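Local structure of particle-associated glycoside hydrolase (Acinetobacter phage Fri1, 6C72) at residues N414-G419 and N435-T440; D430-N435 and T452-Q457; A442-N447 and Q457-R462. The protein probably cleaves the capsular polysaccharide of its Acinetobacter baumannii host as a phage tailspike depolymerase, aiding virus entry. All coordinates share one frame; numbering follows the deposited sequence.

Contact 1: residues N414-G419 and N435-T440; sequences NTLVTG and NNIVAT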
ATOM      1  N   ASN A 414      -1.404  30.091   1.793  1.00 33.55           N
ATOM      2  CA  ASN A 414      -0.166  30.344   2.534  1.00 33.33           C
ATOM      3  C   ASN A 414       0.751  29.121   2.549  1.00 32.49           C
ATOM      4  O   ASN A 414       1.453  28.870   3.529  1.00 32.55           O
ATOM      5  CB  ASN A 414      -0.490  30.796   3.964  1.00 34.17           C
ATOM      6  CG  ASN A 414       0.678  31.469   4.658  1.00 34.07           C
ATOM      7  OD1 ASN A 414       1.488  32.153   4.030  1.00 33.70           O
ATOM      8  ND2 ASN A 414       0.768  31.278   5.975  1.00 34.42           N
ATOM      9  N   THR A 415       0.736  28.332   1.475  1.00 29.86           N
ATOM     10  CA  THR A 415       1.469  27.073   1.413  1.00 28.99           C
ATOM     11  C   THR A 415       2.683  27.196   0.493  1.00 28.38           C
ATOM     12  O   THR A 415       2.651  27.927  -0.503  1.00 28.36           O
ATOM     13  CB  THR A 415       0.529  25.953   0.957  1.00 28.54           C
ATOM     14  OG1 THR A 415      -0.555  25.873   1.892  1.00 29.35           O
ATOM     15  CG2 THR A 415       1.227  24.620   0.925  1.00 27.74           C
ATOM     16  N   LEU A 416       3.770  26.504   0.852  1.00 29.24           N
ATOM     17  CA  LEU A 416       5.000  26.467   0.064  1.00 28.96           C
ATOM     18  C   LEU A 416       5.402  25.016  -0.146  1.00 28.68           C
ATOM     19  O   LEU A 416       5.309  24.204   0.784  1.00 28.83           O
ATOM     20  CB  LEU A 416       6.138  27.205   0.757  1.00 29.34           C
ATOM     21  CG  LEU A 416       5.929  28.661   1.158  1.00 29.84           C
ATOM     22  CD1 LEU A 416       6.983  29.064   2.183  1.00 30.20           C
ATOM     23  CD2 LEU A 416       5.995  29.566  -0.081  1.00 29.77           C
ATOM     24  N   VAL A 417       5.803  24.671  -1.371  1.00 25.64           N
ATOM     25  CA  VAL A 417       6.267  23.326  -1.677  1.00 25.39           C
ATOM     26  C   VAL A 417       7.572  23.441  -2.453  1.00 26.31           C
ATOM     27  O   VAL A 417       8.041  24.538  -2.763  1.00 27.10           O
ATOM     28  CB  VAL A 417       5.225  22.491  -2.463  1.00 24.68           C
ATOM     29  CG1 VAL A 417       3.863  22.506  -1.767  1.00 24.38           C
ATOM     30  CG2 VAL A 417       5.106  22.937  -3.927  1.00 24.84           C
ATOM     31  N   THR A 418       8.160  22.298  -2.772  1.00 28.44           N
ATOM     32  CA  THR A 418       9.309  22.263  -3.667  1.00 28.85           C
ATOM     33  C   THR A 418       8.943  21.431  -4.887  1.00 29.15           C
ATOM     34  O   THR A 418       7.833  20.895  -4.995  1.00 29.05           O
ATOM     35  CB  THR A 418      10.553  21.708  -2.969  1.00 29.45           C
ATOM     36  OG1 THR A 418      10.523  20.281  -2.998  1.00 30.07           O
ATOM     37  CG2 THR A 418      10.619  22.175  -1.531  1.00 29.28           C
ATOM     38  N   GLY A 419       9.888  21.335  -5.818  1.00 28.15           N
ATOM     39  CA  GLY A 419       9.684  20.553  -7.021  1.00 28.27           C
ATOM     40  C   GLY A 419       9.544  19.071  -6.784  1.00 28.23           C
ATOM     41  O   GLY A 419       9.104  18.356  -7.693  1.00 28.43           O
ATOM     42  N   ASN A 435      -1.943  33.776  -8.431  1.00 39.16           N
ATOM     43  CA  ASN A 435      -1.121  34.331  -7.357  1.00 39.07           C
ATOM     44  C   ASN A 435      -0.685  33.277  -6.346  1.00 38.50           C
ATOM     45  O   ASN A 435      -0.258  33.614  -5.237  1.00 38.56           O
ATOM     46  CB  ASN A 435      -1.840  35.471  -6.625  1.00 39.76           C
ATOM     47  CG  ASN A 435      -2.371  36.520  -7.564  1.00 40.38           C
ATOM     48  OD1 ASN A 435      -3.511  36.969  -7.431  1.00 40.94           O
ATOM     49  ND2 ASN A 435      -1.560  36.904  -8.538  1.00 40.35           N
ATOM     50  N   ASN A 436      -0.783  31.999  -6.689  1.00 30.37           N
ATOM     51  CA  ASN A 436      -0.366  30.927  -5.797  1.00 29.66           C
ATOM     52  C   ASN A 436       1.017  30.451  -6.213  1.00 29.07           C
ATOM     53  O   ASN A 436       1.166  29.784  -7.242  1.00 28.87           O
ATOM     54  CB  ASN A 436      -1.352  29.765  -5.815  1.00 29.57           C
ATOM     55  CG  ASN A 436      -1.070  28.767  -4.702  1.00 29.15           C
ATOM     56  OD1 ASN A 436       0.050  28.708  -4.197  1.00 28.77           O
ATOM     57  ND2 ASN A 436      -2.074  27.986  -4.312  1.00 29.34           N
ATOM     58  N   ILE A 437       2.010  30.715  -5.360  1.00 29.01           N
ATOM     59  CA  ILE A 437       3.391  30.380  -5.666  1.00 29.26           C
ATOM     60  C   ILE A 437       3.590  28.879  -5.832  1.00 28.05           C
ATOM     61  O   ILE A 437       4.543  28.455  -6.498  1.00 28.36           O
ATOM     62  CB  ILE A 437       4.306  30.952  -4.562  1.00 29.88           C
ATOM     63  CG1 ILE A 437       5.780  30.877  -4.980  1.00 30.67           C
ATOM     64  CG2 ILE A 437       4.025  30.255  -3.206  1.00 28.78           C
ATOM     65  CD1 ILE A 437       6.704  31.608  -4.055  1.00 31.72           C
ATOM     66  N   VAL A 438       2.698  28.058  -5.268  1.00 27.40           N
ATOM     67  CA  VAL A 438       2.805  26.610  -5.441  1.00 27.01           C
ATOM     68  C   VAL A 438       2.826  26.255  -6.924  1.00 27.18           C
ATOM     69  O   VAL A 438       3.514  25.309  -7.340  1.00 27.16           O
ATOM     70  CB  VAL A 438       1.643  25.892  -4.711  1.00 26.89           C
ATOM     71  CG1 VAL A 438       1.560  24.409  -5.103  1.00 26.67           C
ATOM     72  CG2 VAL A 438       1.766  26.040  -3.201  1.00 26.91           C
ATOM     73  N   ALA A 439       2.107  27.018  -7.748  1.00 26.88           N
ATOM     74  CA  ALA A 439       2.070  26.719  -9.172  1.00 27.41           C
ATOM     75  C   ALA A 439       3.429  26.890  -9.842  1.00 28.39           C
ATOM     76  O   ALA A 439       3.664  26.272 -10.883  1.00 28.75           O
ATOM     77  CB  ALA A 439       1.025  27.597  -9.871  1.00 28.17           C
ATOM     78  N   THR A 440       4.337  27.675  -9.264  1.00 35.30           N
ATOM     79  CA  THR A 440       5.674  27.825  -9.826  1.00 35.53           C
ATOM     80  C   THR A 440       6.698  26.927  -9.150  1.00 35.32           C
ATOM     81  O   THR A 440       7.853  26.903  -9.573  1.00 35.61           O
ATOM     82  CB  THR A 440       6.153  29.290  -9.746  1.00 35.80           C
ATOM     83  OG1 THR A 440       6.499  29.621  -8.395  1.00 35.57           O
ATOM     84  CG2 THR A 440       5.084  30.254 -10.237  1.00 36.16           C
TER
HETATM   85  O   HOH W   1      -0.398  28.593  -1.355  1.00 24.45           O

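Contact 2: residues D430-N435 and T452-Q457; sequences DTTFEN and TATVIQ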
ATOM      1  N   ASP A 430     -12.934  24.206 -10.887  1.00 34.52           N
ATOM      2  CA  ASP A 430     -12.866  25.642 -10.644  1.00 34.57           C
ATOM      3  C   ASP A 430     -11.639  26.044  -9.833  1.00 34.28           C
ATOM      4  O   ASP A 430     -11.573  27.181  -9.356  1.00 34.35           O
ATOM      5  CB  ASP A 430     -14.124  26.183  -9.935  1.00 34.86           C
ATOM      6  CG  ASP A 430     -15.396  26.067 -10.770  1.00 35.09           C
ATOM      7  OD1 ASP A 430     -15.335  26.161 -12.010  1.00 35.18           O
ATOM      8  OD2 ASP A 430     -16.485  25.935 -10.167  1.00 35.22           O
ATOM      9  N   THR A 431     -10.667  25.149  -9.662  1.00 31.72           N
ATOM     10  CA  THR A 431      -9.498  25.443  -8.837  1.00 31.32           C
ATOM     11  C   THR A 431      -8.655  26.542  -9.466  1.00 31.03           C
ATOM     12  O   THR A 431      -8.215  26.414 -10.614  1.00 30.96           O
ATOM     13  CB  THR A 431      -8.645  24.192  -8.651  1.00 31.00           C
ATOM     14  OG1 THR A 431      -9.482  23.085  -8.307  1.00 31.36           O
ATOM     15  CG2 THR A 431      -7.610  24.418  -7.548  1.00 30.46           C
ATOM     16  N   THR A 432      -8.424  27.622  -8.726  1.00 35.61           N
ATOM     17  CA  THR A 432      -7.573  28.703  -9.201  1.00 35.37           C
ATOM     18  C   THR A 432      -6.199  28.627  -8.545  1.00 34.69           C
ATOM     19  O   THR A 432      -6.087  28.448  -7.324  1.00 34.59           O
ATOM     20  CB  THR A 432      -8.201  30.070  -8.933  1.00 35.88           C
ATOM     21  OG1 THR A 432      -7.250  31.094  -9.261  1.00 35.70           O
ATOM     22  CG2 THR A 432      -8.610  30.204  -7.465  1.00 36.16           C
ATOM     23  N   PHE A 433      -5.155  28.755  -9.364  1.00 30.94           N
ATOM     24  CA  PHE A 433      -3.782  28.906  -8.899  1.00 30.29           C
ATOM     25  C   PHE A 433      -3.289  30.337  -9.101  1.00 30.48           C
ATOM     26  O   PHE A 433      -2.080  30.581  -9.052  1.00 30.10           O
ATOM     27  CB  PHE A 433      -2.853  27.922  -9.619  1.00 29.84           C
ATOM     28  CG  PHE A 433      -2.950  26.490  -9.128  1.00 29.55           C
ATOM     29  CD1 PHE A 433      -2.121  26.026  -8.101  1.00 28.86           C
ATOM     30  CD2 PHE A 433      -3.850  25.595  -9.714  1.00 30.07           C
ATOM     31  CE1 PHE A 433      -2.199  24.706  -7.660  1.00 28.63           C
ATOM     32  CE2 PHE A 433      -3.927  24.276  -9.281  1.00 30.03           C
ATOM     33  CZ  PHE A 433      -3.104  23.831  -8.242  1.00 29.27           C
ATOM     34  N   GLU A 434      -4.198  31.283  -9.357  1.00 44.54           N
ATOM     35  CA  GLU A 434      -3.814  32.682  -9.520  1.00 44.84           C
ATOM     36  C   GLU A 434      -3.139  33.208  -8.256  1.00 44.68           C
ATOM     37  O   GLU A 434      -3.681  33.097  -7.151  1.00 44.82           O
ATOM     38  CB  GLU A 434      -5.037  33.541  -9.862  1.00 45.60           C
ATOM     39  CG  GLU A 434      -4.708  35.025 -10.113  1.00 46.03           C
ATOM     40  CD  GLU A 434      -5.931  35.908 -10.420  1.00 46.82           C
ATOM     41  OE1 GLU A 434      -7.082  35.442 -10.246  1.00 47.02           O
ATOM     42  OE2 GLU A 434      -5.738  37.080 -10.833  1.00 47.29           O
ATOM     43  N   ASN A 435      -1.943  33.776  -8.431  1.00 39.16           N
ATOM     44  CA  ASN A 435      -1.121  34.331  -7.357  1.00 39.07           C
ATOM     45  C   ASN A 435      -0.685  33.277  -6.346  1.00 38.50           C
ATOM     46  O   ASN A 435      -0.258  33.614  -5.237  1.00 38.56           O
ATOM     47  CB  ASN A 435      -1.840  35.471  -6.625  1.00 39.76           C
ATOM     48  CG  ASN A 435      -2.371  36.520  -7.564  1.00 40.38           C
ATOM     49  OD1 ASN A 435      -3.511  36.969  -7.431  1.00 40.94           O
ATOM     50  ND2 ASN A 435      -1.560  36.904  -8.538  1.00 40.35           N
ATOM     51  N   THR A 452     -13.920  26.740 -14.376  1.00 32.51           N
ATOM     52  CA  THR A 452     -13.035  27.882 -14.541  1.00 32.89           C
ATOM     53  C   THR A 452     -11.639  27.654 -13.953  1.00 33.81           C
ATOM     54  O   THR A 452     -10.977  28.629 -13.580  1.00 34.47           O
ATOM     55  CB  THR A 452     -13.668  29.116 -13.911  1.00 33.26           C
ATOM     56  OG1 THR A 452     -13.836  28.886 -12.505  1.00 34.22           O
ATOM     57  CG2 THR A 452     -15.032  29.369 -14.541  1.00 32.31           C
ATOM     58  N   ALA A 453     -11.194  26.401 -13.833  1.00 33.59           N
ATOM     59  CA  ALA A 453      -9.905  26.118 -13.206  1.00 34.48           C
ATOM     60  C   ALA A 453      -8.739  26.682 -14.017  1.00 34.42           C
ATOM     61  O   ALA A 453      -8.743  26.650 -15.251  1.00 33.54           O
ATOM     62  CB  ALA A 453      -9.718  24.612 -13.020  1.00 34.42           C
ATOM     63  N   THR A 454      -7.720  27.170 -13.311  1.00 39.70           N
ATOM     64  CA  THR A 454      -6.489  27.652 -13.931  1.00 39.75           C
ATOM     65  C   THR A 454      -5.713  26.473 -14.498  1.00 39.46           C
ATOM     66  O   THR A 454      -5.238  25.615 -13.746  1.00 40.05           O
ATOM     67  CB  THR A 454      -5.640  28.409 -12.913  1.00 40.90           C
ATOM     68  OG1 THR A 454      -6.337  29.586 -12.484  1.00 41.09           O
ATOM     69  CG2 THR A 454      -4.292  28.794 -13.521  1.00 40.96           C
ATOM     70  N   VAL A 455      -5.587  26.422 -15.822  1.00 30.92           N
ATOM     71  CA  VAL A 455      -4.898  25.311 -16.467  1.00 30.65           C
ATOM     72  C   VAL A 455      -3.402  25.472 -16.252  1.00 31.31           C
ATOM     73  O   VAL A 455      -2.815  26.499 -16.612  1.00 31.36           O
ATOM     74  CB  VAL A 455      -5.246  25.233 -17.961  1.00 29.69           C
ATOM     75  CG1 VAL A 455      -4.505  24.085 -18.607  1.00 29.62           C
ATOM     76  CG2 VAL A 455      -6.747  25.048 -18.149  1.00 29.11           C
ATOM     77  N   ILE A 456      -2.787  24.479 -15.621  1.00 30.23           N
ATOM     78  CA  ILE A 456      -1.346  24.434 -15.417  1.00 30.85           C
ATOM     79  C   ILE A 456      -0.781  23.404 -16.386  1.00 30.33           C
ATOM     80  O   ILE A 456      -1.157  22.224 -16.339  1.00 30.14           O
ATOM     81  CB  ILE A 456      -0.982  24.088 -13.963  1.00 31.93           C
ATOM     82  CG1 ILE A 456      -1.678  25.044 -13.000  1.00 32.52           C
ATOM     83  CG2 ILE A 456       0.527  24.190 -13.752  1.00 32.63           C
ATOM     84  CD1 ILE A 456      -1.163  26.460 -13.116  1.00 32.82           C
ATOM     85  N   GLN A 457       0.097  23.854 -17.279  1.00 38.55           N
ATOM     86  CA  GLN A 457       0.771  22.929 -18.168  1.00 38.27           C
ATOM     87  C   GLN A 457       1.660  22.004 -17.343  1.00 38.89           C
ATOM     88  O   GLN A 457       2.218  22.419 -16.323  1.00 39.66           O
ATOM     89  CB  GLN A 457       1.615  23.687 -19.194  1.00 38.06           C
ATOM     90  CG  GLN A 457       0.803  24.572 -20.108  1.00 37.43           C
ATOM     91  CD  GLN A 457      -0.208  23.770 -20.893  1.00 36.93           C
ATOM     92  OE1 GLN A 457       0.101  22.649 -21.327  1.00 37.03           O
ATOM     93  NE2 GLN A 457      -1.449  24.291 -21.018  1.00 36.50           N
TER

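Contact 3: residues A442-N447 and Q457-R462; sequences ASFGVN and QPVDRR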
ATOM      1  N   ALA A 442       5.804  23.402  -7.575  1.00 26.50           N
ATOM      2  CA  ALA A 442       5.565  21.974  -7.617  1.00 25.95           C
ATOM      3  C   ALA A 442       5.826  21.409  -9.011  1.00 26.63           C
ATOM      4  O   ALA A 442       5.855  22.127 -10.013  1.00 27.38           O
ATOM      5  CB  ALA A 442       4.127  21.657  -7.201  1.00 24.98           C
ATOM      6  N   SER A 443       6.007  20.092  -9.057  1.00 26.59           N
ATOM      7  CA  SER A 443       5.980  19.372 -10.311  1.00 27.34           C
ATOM      8  C   SER A 443       4.537  19.022 -10.633  1.00 27.29           C
ATOM      9  O   SER A 443       3.799  18.544  -9.765  1.00 27.19           O
ATOM     10  CB  SER A 443       6.839  18.112 -10.245  1.00 28.07           C
ATOM     11  OG  SER A 443       8.211  18.451 -10.300  1.00 28.65           O
ATOM     12  N   PHE A 444       4.140  19.280 -11.877  1.00 27.91           N
ATOM     13  CA  PHE A 444       2.807  18.977 -12.377  1.00 28.33           C
ATOM     14  C   PHE A 444       2.932  17.957 -13.500  1.00 29.29           C
ATOM     15  O   PHE A 444       3.665  18.184 -14.470  1.00 29.50           O
ATOM     16  CB  PHE A 444       2.124  20.237 -12.922  1.00 28.06           C
ATOM     17  CG  PHE A 444       1.726  21.228 -11.869  1.00 27.20           C
ATOM     18  CD1 PHE A 444       2.649  22.145 -11.380  1.00 26.82           C
ATOM     19  CD2 PHE A 444       0.422  21.272 -11.400  1.00 27.20           C
ATOM     20  CE1 PHE A 444       2.275  23.071 -10.403  1.00 26.34           C
ATOM     21  CE2 PHE A 444       0.041  22.191 -10.429  1.00 26.50           C
ATOM     22  CZ  PHE A 444       0.962  23.091  -9.930  1.00 25.84           C
ATOM     23  N   GLY A 445       2.218  16.848 -13.373  1.00 27.86           N
ATOM     24  CA  GLY A 445       2.003  15.928 -14.474  1.00 28.91           C
ATOM     25  C   GLY A 445       0.713  16.238 -15.203  1.00 29.18           C
ATOM     26  O   GLY A 445       0.260  17.386 -15.261  1.00 28.96           O
ATOM     27  N   VAL A 446       0.112  15.201 -15.779  1.00 29.87           N
ATOM     28  CA  VAL A 446      -1.229  15.347 -16.320  1.00 30.19           C
ATOM     29  C   VAL A 446      -2.203  15.591 -15.176  1.00 28.95           C
ATOM     30  O   VAL A 446      -2.161  14.898 -14.153  1.00 28.23           O
ATOM     31  CB  VAL A 446      -1.628  14.100 -17.117  1.00 31.40           C
ATOM     32  CG1 VAL A 446      -3.099  14.180 -17.511  1.00 31.78           C
ATOM     33  CG2 VAL A 446      -0.756  13.954 -18.350  1.00 32.89           C
ATOM     34  N   ASN A 447      -3.068  16.593 -15.337  1.00 28.90           N
ATOM     35  CA  ASN A 447      -4.190  16.849 -14.442  1.00 28.11           C
ATOM     36  C   ASN A 447      -5.395  17.256 -15.292  1.00 29.03           C
ATOM     37  O   ASN A 447      -5.260  17.605 -16.468  1.00 30.15           O
ATOM     38  CB  ASN A 447      -3.868  17.927 -13.386  1.00 27.05           C
ATOM     39  CG  ASN A 447      -2.818  17.466 -12.370  1.00 26.49           C
ATOM     40  OD1 ASN A 447      -3.129  16.744 -11.416  1.00 26.70           O
ATOM     41  ND2 ASN A 447      -1.570  17.881 -12.577  1.00 26.38           N
ATOM     42  N   GLN A 457       0.097  23.854 -17.279  1.00 38.55           N
ATOM     43  CA  GLN A 457       0.771  22.929 -18.168  1.00 38.27           C
ATOM     44  C   GLN A 457       1.660  22.004 -17.343  1.00 38.89           C
ATOM     45  O   GLN A 457       2.218  22.419 -16.323  1.00 39.66           O
ATOM     46  CB  GLN A 457       1.615  23.687 -19.194  1.00 38.06           C
ATOM     47  CG  GLN A 457       0.803  24.572 -20.108  1.00 37.43           C
ATOM     48  CD  GLN A 457      -0.208  23.770 -20.893  1.00 36.93           C
ATOM     49  OE1 GLN A 457       0.101  22.649 -21.327  1.00 37.03           O
ATOM     50  NE2 GLN A 457      -1.449  24.291 -21.018  1.00 36.50           N
ATOM     51  N   PRO A 458       1.791  20.743 -17.748  1.00 30.00           N
ATOM     52  CA  PRO A 458       2.726  19.850 -17.054  1.00 30.53           C
ATOM     53  C   PRO A 458       4.134  20.415 -17.111  1.00 30.96           C
ATOM     54  O   PRO A 458       4.562  20.957 -18.131  1.00 30.66           O
ATOM     55  CB  PRO A 458       2.609  18.536 -17.831  1.00 30.21           C
ATOM     56  CG  PRO A 458       1.239  18.621 -18.510  1.00 29.69           C
ATOM     57  CD  PRO A 458       1.065  20.068 -18.840  1.00 29.45           C
ATOM     58  N   VAL A 459       4.851  20.308 -15.996  1.00 25.58           N
ATOM     59  CA  VAL A 459       6.201  20.848 -15.885  1.00 25.43           C
ATOM     60  C   VAL A 459       6.942  20.055 -14.821  1.00 25.75           C
ATOM     61  O   VAL A 459       6.412  19.815 -13.729  1.00 26.16           O
ATOM     62  CB  VAL A 459       6.182  22.360 -15.568  1.00 25.40           C
ATOM     63  CG1 VAL A 459       5.308  22.664 -14.345  1.00 25.83           C
ATOM     64  CG2 VAL A 459       7.585  22.893 -15.368  1.00 25.62           C
ATOM     65  N   ASP A 460       8.165  19.631 -15.144  1.00 26.90           N
ATOM     66  CA  ASP A 460       8.986  18.835 -14.239  1.00 27.50           C
ATOM     67  C   ASP A 460       9.947  19.746 -13.481  1.00 28.54           C
ATOM     68  O   ASP A 460      10.706  20.508 -14.093  1.00 28.62           O
ATOM     69  CB  ASP A 460       9.754  17.761 -15.003  1.00 27.05           C
ATOM     70  CG  ASP A 460      10.435  16.748 -14.079  1.00 27.47           C
ATOM     71  OD1 ASP A 460      10.101  16.710 -12.861  1.00 27.99           O
ATOM     72  OD2 ASP A 460      11.317  16.004 -14.587  1.00 27.29           O
ATOM     73  N   ARG A 461       9.893  19.680 -12.146  1.00 27.59           N
ATOM     74  CA  ARG A 461      10.787  20.433 -11.271  1.00 28.56           C
ATOM     75  C   ARG A 461      11.433  19.521 -10.227  1.00 28.94           C
ATOM     76  O   ARG A 461      11.928  19.999  -9.194  1.00 29.53           O
ATOM     77  CB  ARG A 461      10.026  21.589 -10.605  1.00 28.92           C
ATOM     78  CG  ARG A 461       9.294  22.508 -11.607  1.00 28.42           C
ATOM     79  CD  ARG A 461       8.731  23.765 -10.964  1.00 28.74           C
ATOM     80  NE  ARG A 461       8.212  24.718 -11.944  1.00 28.21           N
ATOM     81  CZ  ARG A 461       6.927  25.068 -12.049  1.00 27.81           C
ATOM     82  NH1 ARG A 461       6.025  24.543 -11.229  1.00 27.97           N
ATOM     83  NH2 ARG A 461       6.536  25.947 -12.967  1.00 27.19           N
ATOM     84  N   ARG A 462      11.421  18.215 -10.465  1.00 27.34           N
ATOM     85  CA  ARG A 462      11.958  17.284  -9.490  1.00 27.93           C
ATOM     86  C   ARG A 462      13.483  17.328  -9.477  1.00 27.88           C
ATOM     87  O   ARG A 462      14.137  17.558 -10.499  1.00 27.36           O
ATOM     88  CB  ARG A 462      11.475  15.865  -9.788  1.00 28.13           C
ATOM     89  CG  ARG A 462       9.973  15.648  -9.572  1.00 28.33           C
ATOM     90  CD  ARG A 462       9.544  14.314 -10.181  1.00 28.46           C
ATOM     91  NE  ARG A 462       9.790  14.341 -11.619  1.00 27.86           N
ATOM     92  CZ  ARG A 462      10.031  13.263 -12.358  1.00 27.92           C
ATOM     93  NH1 ARG A 462      10.063  12.058 -11.790  1.00 28.56           N
ATOM     94  NH2 ARG A 462      10.256  13.399 -13.665  1.00 27.42           N
TER

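Contact 1: residues N414-G419 and N435-T440
Val438 meets two residues of 414-419 through the two branches of its side chain. From CB the side chain forks: CG2 of Val438 lies 3.4 Å from Thr415 O and 4.3 Å from CB of Thr415, while CG1 of Val438 reaches CG2 of Val417 at 4.0 Å. CG1 lies anti to the backbone N (chi1 169°), and the two valines cross at about a right angle. Phe411 packs on Val438 from outside the pair. Beside it, CG2 of Ile437 touches CD2 of Leu416 at 3.8 Å; although Leu416 starts out away from 435-440, the end of its side chain comes nearer and makes this contact.

No direct hydrogen bond joins the segments, and water 1 supplies the polar link. It accepts from Thr415 N at 3.1 Å and donates to Asn436 OD1 at 2.9 Å. The same OD1 accepts from Val438 N at 2.9 Å, with that donor standing 40° out of the carbonyl plane, while Asn436 ND2 bonds to Ser412 OG. Strand 416-418 pairs through Leu416 with Ile393 of the parallel strand 392-394. The side chain of Asn436 caps the turn that leads into helix 438-441, which packs against strand 416-418 near the end of the parallel beta-helix typical of phage tailspikes.

Contact 2: residues D430-N435 and T452-Q457
The Phe433 ring receives CG1 of Ile456 obliquely, with CD2 of Phe433 at 4.0 Å from that atom, and Thr454 O also approaches it at a slant. The two side chains cross at about a right angle, and the ring of Phe411 stacks with Phe433 from outside the two segments. The other flat group, the Asp430 carboxylate, is gripped at OD1 by the backbone N and the hydroxyl of Thr452. Thr452 N meets Asp430 OD1 at 2.8 Å, nearly in line with the C-O bond and almost straight (169° at the hydrogen), whereas Thr452 OG1 comes from above the carboxylate plane at 3.1 Å from the same OD1. Asp430 OD2 is salt-bridged to Lys409, so both oxygens have partners.

Between these ends, Thr454 N donates to Thr431 O at 2.8 Å, and Ala453 CA also approaches Thr431 O. With OG1 of Thr454 beside its own backbone N (chi1 -64°), that hydroxyl accepts a weak bond from Phe433 N. Thr432 OG1 in turn accepts from Glu434 N in an ST turn. The loops follow strands 422-429 and 448-450; Phe433 and Ile456 both rest on Ala439 of helix 438-441, and Ile456 also packs on Phe449.

Contact 3: residues A442-N447 and Q457-R462
Ser443 OG is held by two backbone groups: it accepts from Arg461 N at 2.8 Å and bonds to Gly419 O. Alongside, Phe444 and Val459 form a single antiparallel hydrogen-bonded bridge, with Phe444 N to Val459 O at 3.0 Å and Val459 N to Phe444 O at 2.9 Å.

Arg461 extends from CG to NE and brings NH1 to Ala442 O at 2.7 Å, in the carbonyl plane although the bond is bent (137° at the hydrogen); NH1 also bonds to Ala439 O. NH1 lies at the edge of the Phe444 ring, whose plane stands 89° from that of the guanidinium, and CG1 of Val459 lies over one guanidinium face, toward its rim.

Asp460 and Arg462 form a side-on salt bridge, NE to OD1 at 2.7 Å, and Arg462 N closes an Asx turn on the same OD1 from the opposite face of the carboxylate. Asp460 OD2 bonds to Tyr468 of the second subunit. Gly445 lies beside Glu424, which binds zinc in this protein, though none is bound to it in this chain. Strand 443-444 runs parallel to strand 422-429, pairing with its backbone at Ile423, and segment 457-462 faces the second subunit.

Overall arrangement
The three contacts lie 12 to 14 Å apart, centre to centre, at the last turns of the parallel beta-helix, ahead of the sheets that begin with strand 475-478. Contact 1 closes before contact 3 opens, whereas contact 2 interleaves with both, sharing Asn435 with contact 1 and Gln457 with contact 3. Helix 438-441 of contact 1 leads directly into strand 443-444 of contact 3. Contacts 1 and 2 meet at Ala439, contacts 1 and 3 through hydrogen bonds, and contacts 2 and 3 where Phe444 packs on Phe433 and Ile456. Of the three, only contact 3 reaches the second subunit of the trimer; contacts 1 and 2 lie within one chain.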